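Local coordinates for formyltransferase PseJ (Anoxybacillus kamchatkensis G10, PDB 6EDK), which is a formyltransferase-family protein that binds 1YA in a pocket beside its mixed beta-sheet, at residues Arg75-Pro80 and Ser126-Gly131; Phe86-Ile91 and Thr130-Val135. All coordinates share one frame; numbering follows the deposited sequence.

Contact 1: Arg75-Pro80 and Ser126-Gly131. With 1YA (N-{4-[{[(6S)-2-amino-4-oxo-3,4,5,6,7,8-hexahydropteridin-6-yl]methyl}(formyl)amino]benzoyl}-L-glutamic acid), chain D.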
ATOM      1  N   ARG A  75       3.814  -9.232  -2.374  1.00 37.77           N
ATOM      2  CA  ARG A  75       2.839  -9.988  -3.124  1.00 43.41           C
ATOM      3  C   ARG A  75       2.139 -11.071  -2.313  1.00 43.20           C
ATOM      4  O   ARG A  75       1.246 -11.727  -2.850  1.00 44.86           O
ATOM      5  CB  ARG A  75       3.502 -10.611  -4.364  1.00 46.09           C
ATOM      6  CG  ARG A  75       3.583  -9.610  -5.549  1.00 53.83           C
ATOM      7  CD  ARG A  75       4.733  -9.969  -6.509  1.00 71.44           C
ATOM      8  NE  ARG A  75       6.049  -9.718  -5.906  1.00 77.42           N
ATOM      9  CZ  ARG A  75       6.821  -8.658  -6.161  1.00 65.02           C
ATOM     10  NH1 ARG A  75       6.431  -7.720  -7.039  1.00 69.45           N
ATOM     11  NH2 ARG A  75       7.986  -8.549  -5.532  1.00 39.75           N
ATOM     12  N   TYR A  76       2.472 -11.249  -1.045  1.00 36.42           N
ATOM     13  CA  TYR A  76       1.872 -12.319  -0.271  1.00 37.60           C
ATOM     14  C   TYR A  76       1.202 -11.818   0.987  1.00 42.04           C
ATOM     15  O   TYR A  76       1.544 -10.757   1.558  1.00 39.41           O
ATOM     16  CB  TYR A  76       2.958 -13.375   0.094  1.00 36.74           C
ATOM     17  CG  TYR A  76       3.724 -13.836  -1.126  1.00 39.34           C
ATOM     18  CD1 TYR A  76       3.191 -14.785  -1.998  1.00 47.44           C
ATOM     19  CD2 TYR A  76       4.978 -13.277  -1.458  1.00 41.69           C
ATOM     20  CE1 TYR A  76       3.883 -15.191  -3.125  1.00 49.43           C
ATOM     21  CE2 TYR A  76       5.669 -13.680  -2.594  1.00 45.19           C
ATOM     22  CZ  TYR A  76       5.112 -14.648  -3.416  1.00 49.74           C
ATOM     23  OH  TYR A  76       5.780 -15.051  -4.546  1.00 52.73           O
ATOM     24  N   ILE A  77       0.232 -12.612   1.429  1.00 43.89           N
ATOM     25  CA  ILE A  77      -0.401 -12.404   2.721  1.00 43.06           C
ATOM     26  C   ILE A  77       0.600 -12.727   3.815  1.00 42.96           C
ATOM     27  O   ILE A  77       1.271 -13.761   3.764  1.00 46.12           O
ATOM     28  CB  ILE A  77      -1.666 -13.274   2.820  1.00 47.48           C
ATOM     29  CG1 ILE A  77      -2.564 -12.944   1.619  1.00 58.84           C
ATOM     30  CG2 ILE A  77      -2.373 -13.052   4.145  1.00 44.30           C
ATOM     31  CD1 ILE A  77      -3.656 -13.945   1.345  1.00 70.30           C
ATOM     32  N   ILE A  78       0.743 -11.834   4.768  1.00 40.72           N
ATOM     33  CA  ILE A  78       1.660 -12.006   5.885  1.00 44.04           C
ATOM     34  C   ILE A  78       0.962 -12.806   6.979  1.00 47.56           C
ATOM     35  O   ILE A  78      -0.134 -12.447   7.442  1.00 39.65           O
ATOM     36  CB  ILE A  78       2.151 -10.653   6.419  1.00 41.31           C
ATOM     37  CG1 ILE A  78       2.994  -9.951   5.328  1.00 39.98           C
ATOM     38  CG2 ILE A  78       3.010 -10.825   7.655  1.00 37.36           C
ATOM     39  CD1 ILE A  78       3.245  -8.496   5.633  1.00 38.14           C
ATOM     40  N   HIS A  79       1.620 -13.880   7.410  1.00 47.88           N
ATOM     41  CA  HIS A  79       1.009 -14.840   8.329  1.00 46.00           C
ATOM     42  C   HIS A  79       0.623 -14.182   9.646  1.00 39.28           C
ATOM     43  O   HIS A  79       1.342 -13.314  10.143  1.00 41.42           O
ATOM     44  CB  HIS A  79       2.015 -15.970   8.578  1.00 51.50           C
ATOM     45  CG  HIS A  79       1.443 -17.129   9.322  1.00 57.66           C
ATOM     46  ND1 HIS A  79       1.268 -17.119  10.693  1.00 59.93           N
ATOM     47  CD2 HIS A  79       0.985 -18.323   8.884  1.00 61.59           C
ATOM     48  CE1 HIS A  79       0.746 -18.273  11.068  1.00 63.79           C
ATOM     49  NE2 HIS A  79       0.561 -19.017   9.992  1.00 61.98           N
ATOM     50  N   PRO A  80      -0.503 -14.590  10.259  1.00 42.16           N
ATOM     51  CA  PRO A  80      -0.998 -13.883  11.463  1.00 45.35           C
ATOM     52  C   PRO A  80      -0.060 -13.905  12.650  1.00 44.72           C
ATOM     53  O   PRO A  80      -0.043 -12.959  13.472  1.00 44.62           O
ATOM     54  CB  PRO A  80      -2.308 -14.613  11.789  1.00 49.07           C
ATOM     55  CG  PRO A  80      -2.697 -15.295  10.529  1.00 52.35           C
ATOM     56  CD  PRO A  80      -1.448 -15.619   9.789  1.00 49.04           C
ATOM     57  N   SER A 126      -4.266  -8.977  10.402  1.00 45.27           N
ATOM     58  CA  SER A 126      -4.316 -10.322   9.825  1.00 46.63           C
ATOM     59  C   SER A 126      -5.117 -10.352   8.546  1.00 44.88           C
ATOM     60  O   SER A 126      -4.873 -11.186   7.695  1.00 43.45           O
ATOM     61  CB  SER A 126      -4.913 -11.313  10.835  1.00 52.04           C
ATOM     62  OG  SER A 126      -5.960 -10.669  11.551  1.00 65.02           O
ATOM     63  N   GLY A 127      -6.062  -9.412   8.374  1.00 47.27           N
ATOM     64  CA  GLY A 127      -6.772  -9.332   7.120  1.00 43.21           C
ATOM     65  C   GLY A 127      -6.035  -8.524   6.065  1.00 43.79           C
ATOM     66  O   GLY A 127      -5.038  -7.860   6.360  1.00 45.11           O
ATOM     67  N   LEU A 128      -6.554  -8.574   4.831  1.00 43.88           N
ATOM     68  CA  LEU A 128      -5.938  -7.875   3.699  1.00 43.36           C
ATOM     69  C   LEU A 128      -6.393  -6.417   3.666  1.00 40.25           C
ATOM     70  O   LEU A 128      -7.560  -6.128   3.355  1.00 34.76           O
ATOM     71  CB  LEU A 128      -6.305  -8.537   2.381  1.00 50.37           C
ATOM     72  CG  LEU A 128      -6.014 -10.031   2.271  1.00 63.56           C
ATOM     73  CD1 LEU A 128      -6.261 -10.510   0.840  1.00 70.05           C
ATOM     74  CD2 LEU A 128      -4.575 -10.308   2.724  1.00 62.99           C
ATOM     75  N   ASP A 129      -5.457  -5.493   3.929  1.00 40.67           N
ATOM     76  CA  ASP A 129      -5.664  -4.043   3.821  1.00 39.54           C
ATOM     77  C   ASP A 129      -6.720  -3.549   4.779  1.00 38.76           C
ATOM     78  O   ASP A 129      -7.288  -2.516   4.570  1.00 34.97           O
ATOM     79  CB  ASP A 129      -6.023  -3.635   2.374  1.00 38.10           C
ATOM     80  CG  ASP A 129      -4.944  -4.036   1.375  1.00 37.27           C
ATOM     81  OD1 ASP A 129      -3.739  -3.958   1.743  1.00 39.52           O
ATOM     82  OD2 ASP A 129      -5.279  -4.431   0.226  1.00 35.45           O
ATOM     83  N   THR A 130      -6.942  -4.282   5.892  1.00 37.22           N
ATOM     84  CA  THR A 130      -7.936  -3.949   6.900  1.00 35.64           C
ATOM     85  C   THR A 130      -7.382  -3.272   8.149  1.00 35.54           C
ATOM     86  O   THR A 130      -8.175  -2.784   8.973  1.00 37.76           O
ATOM     87  CB  THR A 130      -8.691  -5.230   7.317  1.00 40.54           C
ATOM     88  OG1 THR A 130      -7.750  -6.299   7.465  1.00 41.77           O
ATOM     89  CG2 THR A 130      -9.657  -5.645   6.260  1.00 41.47           C
ATOM     90  N   GLY A 131      -6.057  -3.176   8.312  1.00 35.43           N
ATOM     91  CA  GLY A 131      -5.474  -2.613   9.527  1.00 36.12           C
ATOM     92  C   GLY A 131      -5.738  -1.123   9.772  1.00 36.38           C
ATOM     93  O   GLY A 131      -6.327  -0.396   8.962  1.00 37.78           O
TER
HETATM   94  N1  1YA D 303      -0.632  -9.269   4.603  1.00 34.63           N
HETATM   95  C2  1YA D 303      -1.584  -9.023   5.709  1.00 38.01           C
HETATM   96  NA2 1YA D 303      -1.811 -10.040   6.721  1.00 40.92           N
HETATM   97  N3  1YA D 303      -2.328  -7.720   5.874  1.00 40.01           N
HETATM   98  C4  1YA D 303      -2.184  -6.644   4.886  1.00 40.43           C
HETATM   99  O4  1YA D 303      -2.823  -5.627   5.067  1.00 35.42           O
HETATM  100  C4A 1YA D 303      -1.233  -6.902   3.767  1.00 38.19           C
HETATM  101  N5  1YA D 303      -1.006  -5.898   2.858  1.00 35.33           N
HETATM  102  C6  1YA D 303      -0.415  -6.392   1.511  1.00 39.24           C
HETATM  103  C7  1YA D 303       0.614  -7.286   1.617  1.00 38.22           C
HETATM  104  N8  1YA D 303       0.436  -8.457   2.641  1.00 33.41           N
HETATM  105  C8A 1YA D 303      -0.421  -8.216   3.640  1.00 33.32           C
HETATM  106  C9  1YA D 303      -1.622  -7.002   0.762  1.00 49.91           C
HETATM  107  N10 1YA D 303      -1.292  -7.426  -0.612  1.00 55.17           N
HETATM  108  C11 1YA D 303      -2.895 -11.079  -2.029  1.00 78.35           C
HETATM  109  C12 1YA D 303      -1.519 -10.929  -1.993  1.00 67.86           C
HETATM  110  C13 1YA D 303      -0.980  -9.740  -1.514  1.00 62.57           C
HETATM  111  C14 1YA D 303      -1.830  -8.728  -1.104  1.00 60.77           C
HETATM  112  C15 1YA D 303      -3.203  -8.881  -1.155  1.00 72.80           C
HETATM  113  C16 1YA D 303      -3.739 -10.068  -1.623  1.00 77.52           C
HETATM  114  C17 1YA D 303      -3.542 -12.379  -2.572  1.00 92.45           C
HETATM  115  N   1YA D 303      -4.651 -12.146  -3.532  1.00103.66           N
HETATM  116  CA  1YA D 303      -5.419 -13.231  -4.193  1.00107.69           C
HETATM  117  CB  1YA D 303      -6.281 -13.984  -3.149  1.00111.91           C
HETATM  118  CG  1YA D 303      -6.527 -13.163  -1.872  1.00112.08           C
HETATM  119  CD  1YA D 303      -7.677 -13.733  -1.023  1.00117.65           C
HETATM  120  OE1 1YA D 303      -8.145 -13.066  -0.059  1.00120.36           O
HETATM  121  OE2 1YA D 303      -8.150 -14.868  -1.289  1.00122.97           O
HETATM  122  CT  1YA D 303      -6.291 -12.611  -5.316  1.00 98.62           C
HETATM  123  O2  1YA D 303      -6.329 -11.360  -5.522  1.00 84.54           O
HETATM  124  O1  1YA D 303      -6.981 -13.353  -6.057  1.00 98.43           O
HETATM  125  C18 1YA D 303      -0.526  -6.600  -1.534  1.00 58.01           C
HETATM  126  O5  1YA D 303      -0.097  -5.550  -1.191  1.00 51.55           O
HETATM  127  O   1YA D 303      -3.152 -13.445  -2.254  1.00 93.83           O
HETATM  128  O   HOH W   1      -2.876 -12.841   8.265  1.00 49.22           O
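I77 and L128 meet beside 1YA, at the surface, where two loops close on each other. This is the one apolar bridge between them: L128 CD2 presses on I77 CG1 at 3.5 Å, tighter than an ordinary carbon contact, with the two side chains crossing at about a right angle. I77 CG2 lies against the same methyl, so CD2 touches both branches of the isoleucine. The other leucine methyl, CD1, turns to the ligand, where it comes to the edge of the benzoyl ring near C16 and nearer still to the carboxylate oxygen OE1. Further along, P80 CB and S126 CB only brush, 4.3 Å apart.

Polar links between the loops run through 1YA and a water. From 75-80, the backbone takes three positions along one side of the pterin: Y76 O accepts from N8, I78 N donates to N1 in a nearly straight bond (2.9 Å, 172°), and I78 O accepts from NA2. From 126-131, D129 N donates to O4 at 2.9 Å, while G127 O receives a weak, strongly bent bond from N3. Water 1 donates to both I78 O (2.9 Å) and S126 O (2.7 Å), so I78 O serves ligand and water together.

D129 turns its carboxylate inward, OD2 accepting from G103 N, and D125 O and L188 N add further bonds to 1YA. With five bonds from main-chain atoms of these two loops, the pterin is read by backbone rather than side chains, an arrangement consistent with the 1YA pocket of a formyltransferase-family domain.

Contact 2: Phe86-Ile91 and Thr130-Val135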
ATOM      1  N   PHE A  86       4.676  -8.512  15.204  1.00 46.53           N
ATOM      2  CA  PHE A  86       5.067  -7.161  14.827  1.00 47.37           C
ATOM      3  C   PHE A  86       3.943  -6.141  14.997  1.00 51.54           C
ATOM      4  O   PHE A  86       3.986  -5.086  14.364  1.00 43.62           O
ATOM      5  CB  PHE A  86       5.595  -7.174  13.377  1.00 41.27           C
ATOM      6  CG  PHE A  86       6.972  -7.804  13.258  1.00 39.86           C
ATOM      7  CD1 PHE A  86       8.092  -7.055  13.507  1.00 43.06           C
ATOM      8  CD2 PHE A  86       7.107  -9.154  12.935  1.00 42.63           C
ATOM      9  CE1 PHE A  86       9.364  -7.641  13.426  1.00 46.54           C
ATOM     10  CE2 PHE A  86       8.335  -9.736  12.863  1.00 40.58           C
ATOM     11  CZ  PHE A  86       9.476  -8.985  13.119  1.00 41.79           C
ATOM     12  N   LYS A  87       2.979  -6.403  15.880  1.00 52.40           N
ATOM     13  CA  LYS A  87       1.963  -5.405  16.213  1.00 54.11           C
ATOM     14  C   LYS A  87       2.598  -4.041  16.415  1.00 51.14           C
ATOM     15  O   LYS A  87       3.590  -3.897  17.142  1.00 46.20           O
ATOM     16  CB  LYS A  87       1.190  -5.778  17.480  1.00 55.70           C
ATOM     17  CG  LYS A  87       0.030  -6.764  17.234  1.00 68.31           C
ATOM     18  CD  LYS A  87      -0.924  -6.299  16.102  1.00 70.54           C
ATOM     19  CE  LYS A  87      -2.351  -6.839  16.304  1.00 74.60           C
ATOM     20  NZ  LYS A  87      -3.136  -6.966  15.038  1.00 63.54           N
ATOM     21  N   GLN A  88       2.021  -3.041  15.746  1.00 46.14           N
ATOM     22  CA  GLN A  88       2.437  -1.637  15.823  1.00 42.43           C
ATOM     23  C   GLN A  88       3.876  -1.439  15.332  1.00 39.53           C
ATOM     24  O   GLN A  88       4.489  -0.376  15.528  1.00 38.79           O
ATOM     25  CB  GLN A  88       2.217  -1.056  17.227  1.00 51.65           C
ATOM     26  CG  GLN A  88       0.703  -1.102  17.696  1.00 59.53           C
ATOM     27  CD  GLN A  88      -0.240  -0.181  16.871  1.00 64.60           C
ATOM     28  OE1 GLN A  88      -1.057  -0.641  16.041  1.00 62.12           O
ATOM     29  NE2 GLN A  88      -0.139   1.128  17.113  1.00 66.11           N
ATOM     30  N   ARG A  89       4.400  -2.413  14.596  1.00 38.10           N
ATOM     31  CA  ARG A  89       5.728  -2.309  14.036  1.00 42.48           C
ATOM     32  C   ARG A  89       5.753  -2.736  12.580  1.00 39.40           C
ATOM     33  O   ARG A  89       6.835  -2.967  12.045  1.00 37.45           O
ATOM     34  CB  ARG A  89       6.735  -3.157  14.840  1.00 46.94           C
ATOM     35  CG  ARG A  89       6.898  -2.763  16.299  1.00 52.12           C
ATOM     36  CD  ARG A  89       8.073  -3.569  16.983  1.00 49.37           C
ATOM     37  NE  ARG A  89       7.776  -5.000  17.108  1.00 58.01           N
ATOM     38  CZ  ARG A  89       8.705  -5.969  17.085  1.00 62.75           C
ATOM     39  NH1 ARG A  89       9.989  -5.660  16.929  1.00 62.87           N
ATOM     40  NH2 ARG A  89       8.348  -7.250  17.196  1.00 62.33           N
ATOM     41  N   ALA A  90       4.584  -2.891  11.947  1.00 34.49           N
ATOM     42  CA  ALA A  90       4.526  -3.295  10.546  1.00 32.89           C
ATOM     43  C   ALA A  90       3.456  -2.465   9.812  1.00 30.08           C
ATOM     44  O   ALA A  90       2.287  -2.504  10.198  1.00 29.95           O
ATOM     45  CB  ALA A  90       4.172  -4.744  10.406  1.00 30.25           C
ATOM     46  N   ILE A  91       3.856  -1.798   8.732  1.00 28.78           N
ATOM     47  CA  ILE A  91       2.956  -0.937   7.967  1.00 28.11           C
ATOM     48  C   ILE A  91       2.943  -1.372   6.515  1.00 28.72           C
ATOM     49  O   ILE A  91       3.885  -1.970   6.042  1.00 29.22           O
ATOM     50  CB  ILE A  91       3.319   0.526   8.047  1.00 27.72           C
ATOM     51  CG1 ILE A  91       4.639   0.874   7.352  1.00 28.10           C
ATOM     52  CG2 ILE A  91       3.334   1.062   9.463  1.00 27.96           C
ATOM     53  CD1 ILE A  91       5.036   2.258   7.472  1.00 30.90           C
ATOM     54  N   THR A 130      -6.942  -4.282   5.892  1.00 37.22           N
ATOM     55  CA  THR A 130      -7.936  -3.949   6.900  1.00 35.64           C
ATOM     56  C   THR A 130      -7.382  -3.272   8.149  1.00 35.54           C
ATOM     57  O   THR A 130      -8.175  -2.784   8.973  1.00 37.76           O
ATOM     58  CB  THR A 130      -8.691  -5.230   7.317  1.00 40.54           C
ATOM     59  OG1 THR A 130      -7.750  -6.299   7.465  1.00 41.77           O
ATOM     60  CG2 THR A 130      -9.657  -5.645   6.260  1.00 41.47           C
ATOM     61  N   GLY A 131      -6.057  -3.176   8.312  1.00 35.43           N
ATOM     62  CA  GLY A 131      -5.474  -2.613   9.527  1.00 36.12           C
ATOM     63  C   GLY A 131      -5.738  -1.123   9.772  1.00 36.38           C
ATOM     64  O   GLY A 131      -6.327  -0.396   8.962  1.00 37.78           O
ATOM     65  N   GLU A 132      -5.242  -0.648  10.915  1.00 33.46           N
ATOM     66  CA  GLU A 132      -5.522   0.722  11.355  1.00 34.28           C
ATOM     67  C   GLU A 132      -4.850   1.764  10.452  1.00 32.00           C
ATOM     68  O   GLU A 132      -3.748   1.573   9.965  1.00 29.65           O
ATOM     69  CB  GLU A 132      -5.034   0.955  12.780  1.00 38.35           C
ATOM     70  CG  GLU A 132      -5.880   0.242  13.831  1.00 47.27           C
ATOM     71  CD  GLU A 132      -5.399   0.557  15.238  1.00 63.75           C
ATOM     72  OE1 GLU A 132      -4.195   0.299  15.522  1.00 68.43           O
ATOM     73  OE2 GLU A 132      -6.217   1.083  16.038  1.00 69.98           O
ATOM     74  N   ILE A 133      -5.557   2.844  10.187  1.00 30.26           N
ATOM     75  CA  ILE A 133      -5.088   3.882   9.269  1.00 26.97           C
ATOM     76  C   ILE A 133      -4.160   4.839   9.993  1.00 29.32           C
ATOM     77  O   ILE A 133      -4.478   5.336  11.096  1.00 29.78           O
ATOM     78  CB  ILE A 133      -6.278   4.646   8.653  1.00 28.33           C
ATOM     79  CG1 ILE A 133      -7.071   3.717   7.753  1.00 28.53           C
ATOM     80  CG2 ILE A 133      -5.675   5.843   7.861  1.00 26.65           C
ATOM     81  CD1 ILE A 133      -8.381   4.390   7.162  1.00 33.48           C
ATOM     82  N   ILE A 134      -3.006   5.120   9.366  1.00 27.63           N
ATOM     83  CA  ILE A 134      -2.029   6.056   9.899  1.00 27.75           C
ATOM     84  C   ILE A 134      -2.170   7.427   9.254  1.00 26.35           C
ATOM     85  O   ILE A 134      -2.348   8.431   9.959  1.00 26.40           O
ATOM     86  CB  ILE A 134      -0.590   5.511   9.722  1.00 29.04           C
ATOM     87  CG1 ILE A 134      -0.388   4.275  10.621  1.00 31.02           C
ATOM     88  CG2 ILE A 134       0.420   6.531  10.049  1.00 32.26           C
ATOM     89  CD1 ILE A 134       0.737   3.321  10.131  1.00 30.93           C
ATOM     90  N   VAL A 135      -2.123   7.467   7.922  1.00 26.78           N
ATOM     91  CA  VAL A 135      -2.393   8.691   7.164  1.00 27.38           C
ATOM     92  C   VAL A 135      -2.913   8.311   5.793  1.00 24.51           C
ATOM     93  O   VAL A 135      -2.563   7.265   5.261  1.00 27.01           O
ATOM     94  CB  VAL A 135      -1.162   9.574   6.948  1.00 29.50           C
ATOM     95  CG1 VAL A 135      -0.760  10.180   8.271  1.00 36.81           C
ATOM     96  CG2 VAL A 135       0.016   8.782   6.367  1.00 28.20           C
TER
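A methyl of I91, CG2, touches CD1 of I134 at 3.5 Å, the two side chains crossing at about a right angle. The short methyl branch of I91 thus meets the far end of the longer branch of I134. On I91, CG1 sits between the backbone N and the carbonyl carbon (chi1 68°), which leaves CG2 beside the N and facing I134. Strand 118-123 runs between the two strands, and both isoleucines also lean on its Y123, with I169 of helix 147-169 closing on I134.

Q88 and E132 make a second, more exposed crossing, again near a right angle. Q88 belongs to the type II turn from F86 to R89, closed by R89 N to F86 O at 2.7 Å. Its chain bends at chi2 (-67°) and carries the amide over to the extended E132, the amide and carboxylate planes standing 61° apart. The atoms that meet, Q88 OE1 and E132 OE1, are both acceptors at 3.3 Å, so they do not bond; Q88 NE2 instead makes a weak bond to R175 O. The contact therefore rests on the isoleucine methyls, while the facing oxygens are probably mildly repulsive and tolerated at the more exposed side.

How the contacts relate
Segments 126-131 and 130-135 overlap at T130 and G131, so the two contacts follow one chain path there, and their centres are 11 Å apart. Between the first segments, helix 80-85, which begins at P80, leads to the turn of contact 2. Contact 1 forms part of the 1YA pocket itself, whereas in contact 2 the side chain of I91 stays about 9 Å from the ligand. The shared residues carry the chain from pocket loop to strand 133-138, with Q179 NE2 bonded to both D129 O and G131 O at that passage. Contact 1 is thus a surface closure around the ligand, and contact 2 a partly buried crossing on the sheet.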